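Local coordinates for protein putative sarcosine dimethylglycine methyltransferase (Galdieria sulphuraria, PDB 2O57) that probably transfers methyl groups from S-adenosylmethionine to sarcosine and dimethylglycine, at residues T66-A71 / I154-D158; S107-I113 / N133-G139; D187-D192 / M211-Y217. All blocks are in the same frame, centred on the assembly; numbering follows the deposited sequence.

Interaction 1. Residues T66-A71 / I154-D158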
loop_
_atom_site.group_PDB
_atom_site.type_symbol
_atom_site.label_atom_id
_atom_site.label_comp_id
_atom_site.label_asym_id
_atom_site.label_seq_id
_atom_site.Cartn_x
_atom_site.Cartn_y
_atom_site.Cartn_z
ATOM N N THR A 66 -7.707 7.871 4.325
ATOM C CA THR A 66 -7.424 6.504 4.768
ATOM C C THR A 66 -8.669 5.617 4.657
ATOM O O THR A 66 -8.583 4.489 4.154
ATOM C CB THR A 66 -6.916 6.494 6.217
ATOM O OG1 THR A 66 -5.572 6.916 6.216
ATOM C CG2 THR A 66 -7.004 5.066 6.871
ATOM N N ASP A 67 -9.827 6.113 5.123
ATOM C CA ASP A 67 -11.063 5.314 5.096
ATOM C C ASP A 67 -11.507 4.986 3.650
ATOM O O ASP A 67 -11.872 3.849 3.349
ATOM C CB ASP A 67 -12.206 6.054 5.804
ATOM C CG ASP A 67 -11.918 6.288 7.245
ATOM O OD1 ASP A 67 -11.044 5.576 7.798
ATOM O OD2 ASP A 67 -12.565 7.194 7.826
ATOM N N GLU A 68 -11.430 5.985 2.768
ATOM C CA GLU A 68 -11.717 5.807 1.327
ATOM C C GLU A 68 -10.746 4.813 0.708
ATOM O O GLU A 68 -11.159 3.954 -0.066
ATOM C CB GLU A 68 -11.620 7.134 0.562
ATOM C CG GLU A 68 -12.726 8.146 0.901
ATOM C CD GLU A 68 -14.102 7.788 0.344
ATOM O OE1 GLU A 68 -14.219 6.862 -0.498
ATOM O OE2 GLU A 68 -15.079 8.472 0.736
ATOM N N TRP A 69 -9.454 4.953 1.024
ATOM C CA TRP A 69 -8.417 4.044 0.470
ATOM C C TRP A 69 -8.674 2.603 0.935
ATOM O O TRP A 69 -8.717 1.681 0.119
ATOM C CB TRP A 69 -6.975 4.483 0.870
ATOM C CG TRP A 69 -5.955 3.366 0.712
ATOM C CD1 TRP A 69 -5.550 2.778 -0.468
ATOM C CD2 TRP A 69 -5.244 2.683 1.766
ATOM N NE1 TRP A 69 -4.640 1.773 -0.201
ATOM C CE2 TRP A 69 -4.424 1.705 1.152
ATOM C CE3 TRP A 69 -5.216 2.816 3.166
ATOM C CZ2 TRP A 69 -3.598 0.860 1.884
ATOM C CZ3 TRP A 69 -4.392 1.966 3.910
ATOM C CH2 TRP A 69 -3.584 0.996 3.259
ATOM N N LEU A 70 -8.833 2.400 2.240
ATOM C CA LEU A 70 -8.989 1.038 2.764
ATOM C C LEU A 70 -10.263 0.391 2.222
ATOM O O LEU A 70 -10.239 -0.767 1.841
ATOM C CB LEU A 70 -8.989 0.972 4.301
ATOM C CG LEU A 70 -8.787 -0.447 4.906
ATOM C CD1 LEU A 70 -7.322 -0.982 4.653
ATOM C CD2 LEU A 70 -9.015 -0.356 6.437
ATOM N N ALA A 71 -11.342 1.165 2.160
ATOM C CA ALA A 71 -12.615 0.691 1.642
ATOM C C ALA A 71 -12.473 0.350 0.146
ATOM O O ALA A 71 -13.003 -0.638 -0.316
ATOM C CB ALA A 71 -13.692 1.712 1.871
ATOM N N ILE A 154 -13.984 -8.549 7.622
ATOM C CA ILE A 154 -13.544 -7.909 8.857
ATOM C C ILE A 154 -12.759 -6.631 8.497
ATOM O O ILE A 154 -11.909 -6.614 7.571
ATOM C CB ILE A 154 -12.649 -8.822 9.734
ATOM C CG1 ILE A 154 -13.436 -10.025 10.206
ATOM C CG2 ILE A 154 -12.035 -8.024 10.957
ATOM C CD1 ILE A 154 -12.566 -11.153 10.923
ATOM N N TRP A 155 -13.020 -5.582 9.271
ATOM C CA TRP A 155 -12.369 -4.289 9.124
ATOM C C TRP A 155 -11.804 -3.985 10.489
ATOM O O TRP A 155 -12.532 -4.110 11.510
ATOM C CB TRP A 155 -13.447 -3.266 8.783
ATOM C CG TRP A 155 -13.082 -1.769 8.776
ATOM C CD1 TRP A 155 -12.993 -0.923 9.862
ATOM C CD2 TRP A 155 -12.844 -0.958 7.619
ATOM N NE1 TRP A 155 -12.723 0.372 9.446
ATOM C CE2 TRP A 155 -12.621 0.378 8.075
ATOM C CE3 TRP A 155 -12.815 -1.222 6.238
ATOM C CZ2 TRP A 155 -12.361 1.447 7.195
ATOM C CZ3 TRP A 155 -12.549 -0.160 5.347
ATOM C CH2 TRP A 155 -12.352 1.169 5.838
ATOM N N SER A 156 -10.525 -3.604 10.548
ATOM C CA SER A 156 -9.951 -3.208 11.847
ATOM C C SER A 156 -8.883 -2.137 11.639
ATOM O O SER A 156 -7.840 -2.401 11.048
ATOM C CB SER A 156 -9.359 -4.444 12.541
ATOM O OG SER A 156 -8.894 -4.112 13.838
ATOM N N GLN A 157 -9.111 -0.950 12.162
ATOM C CA GLN A 157 -8.173 0.159 11.977
ATOM C C GLN A 157 -7.481 0.516 13.284
ATOM O O GLN A 157 -8.132 0.998 14.240
ATOM C CB GLN A 157 -8.910 1.377 11.450
ATOM C CG GLN A 157 -9.318 1.254 9.994
ATOM C CD GLN A 157 -10.125 2.480 9.558
ATOM O OE1 GLN A 157 -11.176 2.782 10.120
ATOM N NE2 GLN A 157 -9.635 3.175 8.574
ATOM N N ASP A 158 -6.184 0.211 13.324
ATOM C CA ASP A 158 -5.258 0.609 14.410
ATOM C C ASP A 158 -5.639 0.025 15.770
ATOM O O ASP A 158 -5.299 0.577 16.800
ATOM C CB ASP A 158 -5.155 2.147 14.491
ATOM C CG ASP A 158 -4.695 2.773 13.158
ATOM O OD1 ASP A 158 -4.211 2.022 12.269
ATOM O OD2 ASP A 158 -4.804 4.008 13.032
HETATM O O HOH W 1 -12.595 5.228 10.257
#

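Interaction 2. Residues S107-I113 / N133-G139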
loop_
_atom_site.group_PDB
_atom_site.type_symbol
_atom_site.label_atom_id
_atom_site.label_comp_id
_atom_site.label_asym_id
_atom_site.label_seq_id
_atom_site.Cartn_x
_atom_site.Cartn_y
_atom_site.Cartn_z
ATOM N N SER A 107 -24.071 -4.504 6.184
ATOM C CA SER A 107 -24.376 -4.483 7.608
ATOM C C SER A 107 -23.086 -4.692 8.406
ATOM O O SER A 107 -22.225 -5.486 8.007
ATOM C CB SER A 107 -25.364 -5.605 7.923
ATOM O OG SER A 107 -26.606 -5.371 7.243
ATOM N N ILE A 108 -22.951 -3.992 9.523
ATOM C CA ILE A 108 -21.729 -4.051 10.328
ATOM C C ILE A 108 -22.053 -4.380 11.779
ATOM O O ILE A 108 -22.875 -3.696 12.401
ATOM C CB ILE A 108 -20.958 -2.694 10.320
ATOM C CG1 ILE A 108 -20.586 -2.243 8.883
ATOM C CG2 ILE A 108 -19.705 -2.761 11.213
ATOM C CD1 ILE A 108 -19.438 -3.002 8.287
ATOM N N ASP A 109 -21.364 -5.385 12.332
ATOM C CA ASP A 109 -21.362 -5.583 13.781
ATOM C C ASP A 109 -20.069 -4.966 14.312
ATOM O O ASP A 109 -18.981 -5.322 13.851
ATOM C CB ASP A 109 -21.390 -7.057 14.148
ATOM C CG ASP A 109 -22.695 -7.739 13.764
ATOM O OD1 ASP A 109 -23.730 -7.069 13.617
ATOM O OD2 ASP A 109 -22.689 -8.957 13.645
ATOM N N CYS A 110 -20.193 -4.088 15.312
ATOM C CA CYS A 110 -19.031 -3.461 15.928
ATOM C C CYS A 110 -18.689 -4.242 17.186
ATOM O O CYS A 110 -19.598 -4.584 17.974
ATOM C CB CYS A 110 -19.338 -1.987 16.272
ATOM S SG CYS A 110 -19.667 -0.931 14.894
ATOM N N LEU A 111 -17.408 -4.556 17.372
ATOM C CA LEU A 111 -16.940 -5.156 18.617
ATOM C C LEU A 111 -15.960 -4.205 19.247
ATOM O O LEU A 111 -14.982 -3.801 18.608
ATOM C CB LEU A 111 -16.298 -6.532 18.406
ATOM C CG LEU A 111 -15.952 -7.294 19.693
ATOM C CD1 LEU A 111 -17.219 -7.691 20.432
ATOM C CD2 LEU A 111 -15.155 -8.555 19.306
ATOM N N ASN A 112 -16.215 -3.823 20.492
ATOM C CA ASN A 112 -15.386 -2.808 21.103
ATOM C C ASN A 112 -15.369 -3.031 22.617
ATOM O O ASN A 112 -16.403 -3.409 23.192
ATOM C CB ASN A 112 -15.975 -1.436 20.757
ATOM C CG ASN A 112 -15.009 -0.294 20.948
ATOM O OD1 ASN A 112 -13.926 -0.268 20.351
ATOM N ND2 ASN A 112 -15.432 0.720 21.701
ATOM N N ILE A 113 -14.218 -2.773 23.231
ATOM C CA ILE A 113 -14.011 -3.034 24.652
ATOM C C ILE A 113 -14.459 -1.879 25.547
ATOM O O ILE A 113 -14.600 -2.070 26.733
ATOM C CB ILE A 113 -12.519 -3.445 24.971
ATOM C CG1 ILE A 113 -12.400 -4.210 26.294
ATOM C CG2 ILE A 113 -11.557 -2.235 24.937
ATOM C CD1 ILE A 113 -13.015 -5.644 26.297
ATOM N N ASN A 133 -28.836 -1.544 10.529
ATOM C CA ASN A 133 -27.649 -2.030 9.825
ATOM C C ASN A 133 -26.427 -2.179 10.695
ATOM O O ASN A 133 -25.490 -2.890 10.323
ATOM C CB ASN A 133 -27.294 -1.151 8.603
ATOM C CG ASN A 133 -28.164 -1.461 7.364
ATOM O OD1 ASN A 133 -27.658 -1.934 6.316
ATOM N ND2 ASN A 133 -29.466 -1.190 7.476
ATOM N N ILE A 134 -26.421 -1.514 11.850
ATOM C CA ILE A 134 -25.235 -1.543 12.723
ATOM C C ILE A 134 -25.601 -2.039 14.127
ATOM O O ILE A 134 -26.496 -1.486 14.785
ATOM C CB ILE A 134 -24.517 -0.156 12.810
ATOM C CG1 ILE A 134 -24.236 0.418 11.407
ATOM C CG2 ILE A 134 -23.186 -0.276 13.635
ATOM C CD1 ILE A 134 -23.835 1.926 11.432
ATOM N N THR A 135 -24.915 -3.088 14.572
ATOM C CA THR A 135 -25.080 -3.540 15.940
ATOM C C THR A 135 -23.806 -3.284 16.704
ATOM O O THR A 135 -22.723 -3.302 16.136
ATOM C CB THR A 135 -25.467 -5.027 16.046
ATOM O OG1 THR A 135 -24.333 -5.816 15.678
ATOM C CG2 THR A 135 -26.598 -5.351 15.137
ATOM N N VAL A 136 -23.914 -3.035 17.994
ATOM C CA VAL A 136 -22.729 -2.736 18.759
ATOM C C VAL A 136 -22.672 -3.767 19.878
ATOM O O VAL A 136 -23.613 -3.873 20.681
ATOM C CB VAL A 136 -22.776 -1.289 19.389
ATOM C CG1 VAL A 136 -21.484 -0.997 20.143
ATOM C CG2 VAL A 136 -22.995 -0.207 18.324
ATOM N N LYS A 137 -21.558 -4.500 19.940
ATOM C CA LYS A 137 -21.355 -5.549 20.953
ATOM C C LYS A 137 -20.099 -5.233 21.761
ATOM O O LYS A 137 -19.137 -4.699 21.227
ATOM C CB LYS A 137 -21.190 -6.915 20.264
ATOM C CG LYS A 137 -22.213 -7.238 19.122
ATOM C CD LYS A 137 -21.654 -8.373 18.215
ATOM C CE LYS A 137 -22.649 -8.790 17.094
ATOM N NZ LYS A 137 -23.836 -9.597 17.565
ATOM N N TYR A 138 -20.150 -5.493 23.061
ATOM C CA TYR A 138 -19.013 -5.378 23.940
ATOM C C TYR A 138 -18.241 -6.685 23.876
ATOM O O TYR A 138 -18.838 -7.765 23.843
ATOM C CB TYR A 138 -19.468 -5.131 25.379
ATOM C CG TYR A 138 -18.373 -5.263 26.421
ATOM C CD1 TYR A 138 -17.572 -4.174 26.752
ATOM C CD2 TYR A 138 -18.143 -6.475 27.087
ATOM C CE1 TYR A 138 -16.569 -4.274 27.705
ATOM C CE2 TYR A 138 -17.140 -6.581 28.051
ATOM C CZ TYR A 138 -16.361 -5.468 28.357
ATOM O OH TYR A 138 -15.359 -5.540 29.310
ATOM N N GLY A 139 -16.917 -6.583 23.820
ATOM C CA GLY A 139 -16.096 -7.757 24.000
ATOM C C GLY A 139 -14.668 -7.622 23.515
ATOM O O GLY A 139 -14.195 -6.516 23.172
HETATM O O HOH W 2 -25.213 -5.678 11.758
#

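Interaction 3. Residues D187-D192 / M211-Y217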
loop_
_atom_site.group_PDB
_atom_site.type_symbol
_atom_site.label_atom_id
_atom_site.label_comp_id
_atom_site.label_asym_id
_atom_site.label_seq_id
_atom_site.Cartn_x
_atom_site.Cartn_y
_atom_site.Cartn_z
ATOM N N ASP A 187 -2.501 -0.905 11.176
ATOM C CA ASP A 187 -1.951 -0.893 12.530
ATOM C C ASP A 187 -0.647 -0.129 12.539
ATOM O O ASP A 187 0.235 -0.370 11.694
ATOM C CB ASP A 187 -1.698 -2.349 12.971
ATOM C CG ASP A 187 -1.954 -2.587 14.478
ATOM O OD1 ASP A 187 -2.784 -1.883 15.083
ATOM O OD2 ASP A 187 -1.330 -3.524 15.027
ATOM N N PRO A 188 -0.473 0.761 13.521
ATOM C CA PRO A 188 0.895 1.225 13.744
ATOM C C PRO A 188 1.723 -0.003 14.115
ATOM O O PRO A 188 1.211 -0.934 14.795
ATOM C CB PRO A 188 0.765 2.142 14.960
ATOM C CG PRO A 188 -0.722 2.585 14.979
ATOM C CD PRO A 188 -1.442 1.332 14.491
HETATM N N MSE A 189 2.963 -0.058 13.635
HETATM C CA MSE A 189 3.795 -1.249 13.826
HETATM C C MSE A 189 5.279 -0.928 13.845
HETATM O O MSE A 189 5.655 0.213 13.622
HETATM C CB MSE A 189 3.465 -2.379 12.819
HETATM C CG MSE A 189 3.094 -2.046 11.402
HETATM SE SE MSE A 189 2.416 -3.714 10.454
HETATM C CE MSE A 189 0.630 -3.734 10.547
ATOM N N LYS A 190 6.101 -1.920 14.176
ATOM C CA LYS A 190 7.528 -1.816 13.977
ATOM C C LYS A 190 7.859 -2.380 12.590
ATOM O O LYS A 190 7.113 -3.215 12.028
ATOM C CB LYS A 190 8.323 -2.524 15.103
ATOM C CG LYS A 190 8.223 -4.073 15.124
ATOM C CD LYS A 190 9.039 -4.720 16.305
ATOM C CE LYS A 190 9.455 -6.145 15.944
ATOM N NZ LYS A 190 9.996 -6.912 17.122
ATOM N N GLU A 191 8.953 -1.883 12.015
ATOM C CA GLU A 191 9.500 -2.466 10.787
ATOM C C GLU A 191 10.003 -3.890 11.047
ATOM O O GLU A 191 10.568 -4.167 12.117
ATOM C CB GLU A 191 10.636 -1.578 10.257
ATOM C CG GLU A 191 10.137 -0.235 9.761
ATOM C CD GLU A 191 9.728 -0.291 8.306
ATOM O OE1 GLU A 191 9.779 -1.407 7.727
ATOM O OE2 GLU A 191 9.384 0.767 7.742
ATOM N N ASP A 192 9.790 -4.789 10.080
ATOM C CA ASP A 192 10.376 -6.149 10.137
ATOM C C ASP A 192 11.867 -6.059 10.420
ATOM O O ASP A 192 12.559 -5.227 9.847
ATOM C CB ASP A 192 10.218 -6.931 8.818
ATOM C CG ASP A 192 8.772 -7.205 8.428
ATOM O OD1 ASP A 192 7.898 -7.386 9.286
ATOM O OD2 ASP A 192 8.517 -7.263 7.204
HETATM N N MSE A 211 5.811 -5.413 19.596
HETATM C CA MSE A 211 4.935 -4.751 18.659
HETATM C C MSE A 211 4.636 -5.682 17.486
HETATM O O MSE A 211 5.426 -6.572 17.201
HETATM C CB MSE A 211 5.650 -3.500 18.148
HETATM C CG MSE A 211 4.728 -2.429 17.748
HETATM SE SE MSE A 211 5.611 -0.769 17.439
HETATM C CE MSE A 211 4.130 0.007 16.766
ATOM N N GLY A 212 3.501 -5.467 16.817
ATOM C CA GLY A 212 3.221 -6.127 15.543
ATOM C C GLY A 212 4.164 -5.666 14.439
ATOM O O GLY A 212 4.828 -4.651 14.575
ATOM N N SER A 213 4.250 -6.458 13.363
ATOM C CA SER A 213 4.981 -6.087 12.135
ATOM C C SER A 213 4.343 -6.865 10.970
ATOM O O SER A 213 3.635 -7.875 11.196
ATOM C CB SER A 213 6.470 -6.468 12.238
ATOM O OG SER A 213 6.591 -7.868 12.400
ATOM N N LEU A 214 4.565 -6.380 9.748
ATOM C CA LEU A 214 3.994 -7.029 8.568
ATOM C C LEU A 214 4.402 -8.500 8.478
ATOM O O LEU A 214 3.571 -9.341 8.140
ATOM C CB LEU A 214 4.391 -6.277 7.287
ATOM C CG LEU A 214 3.803 -4.871 7.087
ATOM C CD1 LEU A 214 4.434 -4.198 5.875
ATOM C CD2 LEU A 214 2.232 -4.934 6.914
ATOM N N GLY A 215 5.666 -8.800 8.789
ATOM C CA GLY A 215 6.155 -10.185 8.697
ATOM C C GLY A 215 5.470 -11.078 9.725
ATOM O O GLY A 215 5.061 -12.205 9.408
ATOM N N LEU A 216 5.331 -10.578 10.957
ATOM C CA LEU A 216 4.671 -11.383 12.006
ATOM C C LEU A 216 3.189 -11.636 11.678
ATOM O O LEU A 216 2.720 -12.766 11.758
ATOM C CB LEU A 216 4.775 -10.736 13.384
ATOM C CG LEU A 216 4.023 -11.416 14.547
ATOM C CD1 LEU A 216 4.481 -12.860 14.855
ATOM C CD2 LEU A 216 4.185 -10.517 15.811
ATOM N N TYR A 217 2.469 -10.568 11.344
ATOM C CA TYR A 217 1.053 -10.694 10.993
ATOM C C TYR A 217 0.838 -11.674 9.829
ATOM O O TYR A 217 -0.096 -12.477 9.849
ATOM C CB TYR A 217 0.461 -9.319 10.673
ATOM C CG TYR A 217 0.220 -8.451 11.919
ATOM C CD1 TYR A 217 0.688 -8.845 13.182
ATOM C CD2 TYR A 217 -0.458 -7.251 11.824
ATOM C CE1 TYR A 217 0.465 -8.035 14.331
ATOM C CE2 TYR A 217 -0.702 -6.444 12.960
ATOM C CZ TYR A 217 -0.217 -6.845 14.206
ATOM O OH TYR A 217 -0.465 -6.021 15.314
HETATM O O HOH W 3 1.114 -3.455 15.962
HETATM O O HOH W 4 6.166 -3.984 9.555
#

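Interaction 1. Residues T66-A71 / I154-D158
This contact belongs to the Rossmann-like fold of class I methyltransferases: helix 59-76 packs on one face of the central sheet, running roughly antiparallel to strand 151-157. The short axes come within 11.1 Å, their directions 149° apart. Trp-155 and Gln-157, two positions apart on the strand, project from the same face and meet the helix together. The Trp-155 indole is the main filler. Its edge runs up to the helix backbone, with CH2 3.7 Å from Asp-67 O and CZ3 3.7 Å from Ala-71 N. Leu-70 points at the strand and sets CD2 over the face of the six-membered ring, 3.6 Å from its centroid and 8° off the normal, a clean CH-pi contact; the same methyl reaches Gln-157 CG at 3.9 Å. Ala-96 of helix 95-104 also touches both strand side chains. Gln-157 is the polar link: its OE1 accepts a weak bond from Trp-155 NE1, and its NE2 donates to Asp-67 OD1 at 2.9 Å, nearly straight at 175°.

Interaction 2. Residues S107-I113 / N133-G139
Strands 107-112 and 134-138 run parallel, 20° apart in direction with axes 4.6 Å from each other, as neighbours in the Rossmann-like sheet. Six backbone hydrogen bonds stitch them together. Ile-108, Cys-110 and Asn-112 each use both N and O: Ile-108 N to Asn-133 O (2.9 Å), Thr-135 N to Ile-108 O (3.0 Å), Cys-110 N to Thr-135 O and Lys-137 N to Cys-110 O (both 2.8 Å), Asn-112 N to Lys-137 O (3.1 Å), Gly-139 N to Asn-112 O (3.3 Å). The alternate residues Ser-107, Asp-109 and Leu-111 turn their backbone to strand 85-89. CA-H...O contacts reinforce the ladder, as from Ile-134 CA to Ile-108 O at 3.2 Å.

Among side chains, Thr-135 OG1 donates a very short 2.5 Å bond to Asp-109 OD1. Lys-137 NZ stays 4.1 Å from Asp-109 OD2, beyond a salt bridge; that oxygen forms a salt bridge with Lys-85 and a hydrogen bond with Tyr-151.

Apolar contacts are modest: Cys-110 SG meets Ile-134 CG2 at 3.8 Å, and Ile-113 CD1 lies 3.9 Å from Tyr-138 CZ. In van der Waals contact with backbone, Leu-111 CD1 comes within 3.6 Å of Gly-139 N, where a side chain would jam against the preceding carbonyl.

The two strands bracket helix 115-128 in a beta-alpha-beta crossover. That helix and helix 95-104 cover the face bearing Cys-110 and Ile-134, Asn-112 bonds to Gln-117 and Gly-92, and 134-138 forms the sheet's edge within this chain.

Interaction 3. Residues D187-D192 / M211-Y217
Met-189, present as selenomethionine, lays its side chain along the start of helix 214-223: SE is 3.7 Å from Leu-214 CD2, CE is 3.9 Å from Tyr-217 CE2, and SE stands obliquely 5.3 Å from the Tyr-217 ring centroid, a Met-aromatic contact. Met-211, also selenomethionine, returns the favour, resting CE 3.2 Å from Met-189 CA. One direct backbone hydrogen bond joins the segments, Lys-190 N to Gly-212 O at 3.0 Å.

Polar bonds pin both ends. Tyr-217 OH donates to Asp-187 OD2 at 2.7 Å, and water 3 donates hydrogen bonds to Asp-187 OD2 (2.6 Å) and Pro-188 O (2.8 Å). A CB on Gly-212 would collide with that tyrosine hydroxyl. At the other end, Asp-192 OD1 accepts a hydrogen bond from Gly-215 N at 2.7 Å. Nearby, Lys-190 forms a salt bridge with Asp-210, and Glu-191 reaches Arg-218 of the second subunit.

Ser-213 is the N-cap of the helix, its OG accepting a weak 3.3 Å bond from Leu-216 N. This serine N-cap starts the helix that follows strand 181-190, by way of helix 200-206, in a sheet with the strand order 3-2-1-4-5-7-6 of class I methyltransferases.

From the N terminus, helix 59-76 comes first, and interaction 1 waits for strand 151-157 before it closes. Inside that long loop sits interaction 2, joining 107-113 to 133-139 around one crossover helix, so it is nested within interaction 1; the nearest atoms of the two are about 6 Å apart. Interaction 3 opens afterwards, in series, closing a short loop between strand 181-190 and helix 214-223. All three reach the same sheet: interaction 2 at its 134-138 edge, interaction 1 near its middle, interaction 3 beyond the chain's centre, 26 Å from interaction 2 between centres. Interactions 1 and 3 touch where Asp-158, just past strand 151-157, packs against Asp-187 and Pro-188 of neighbouring strand 181-190.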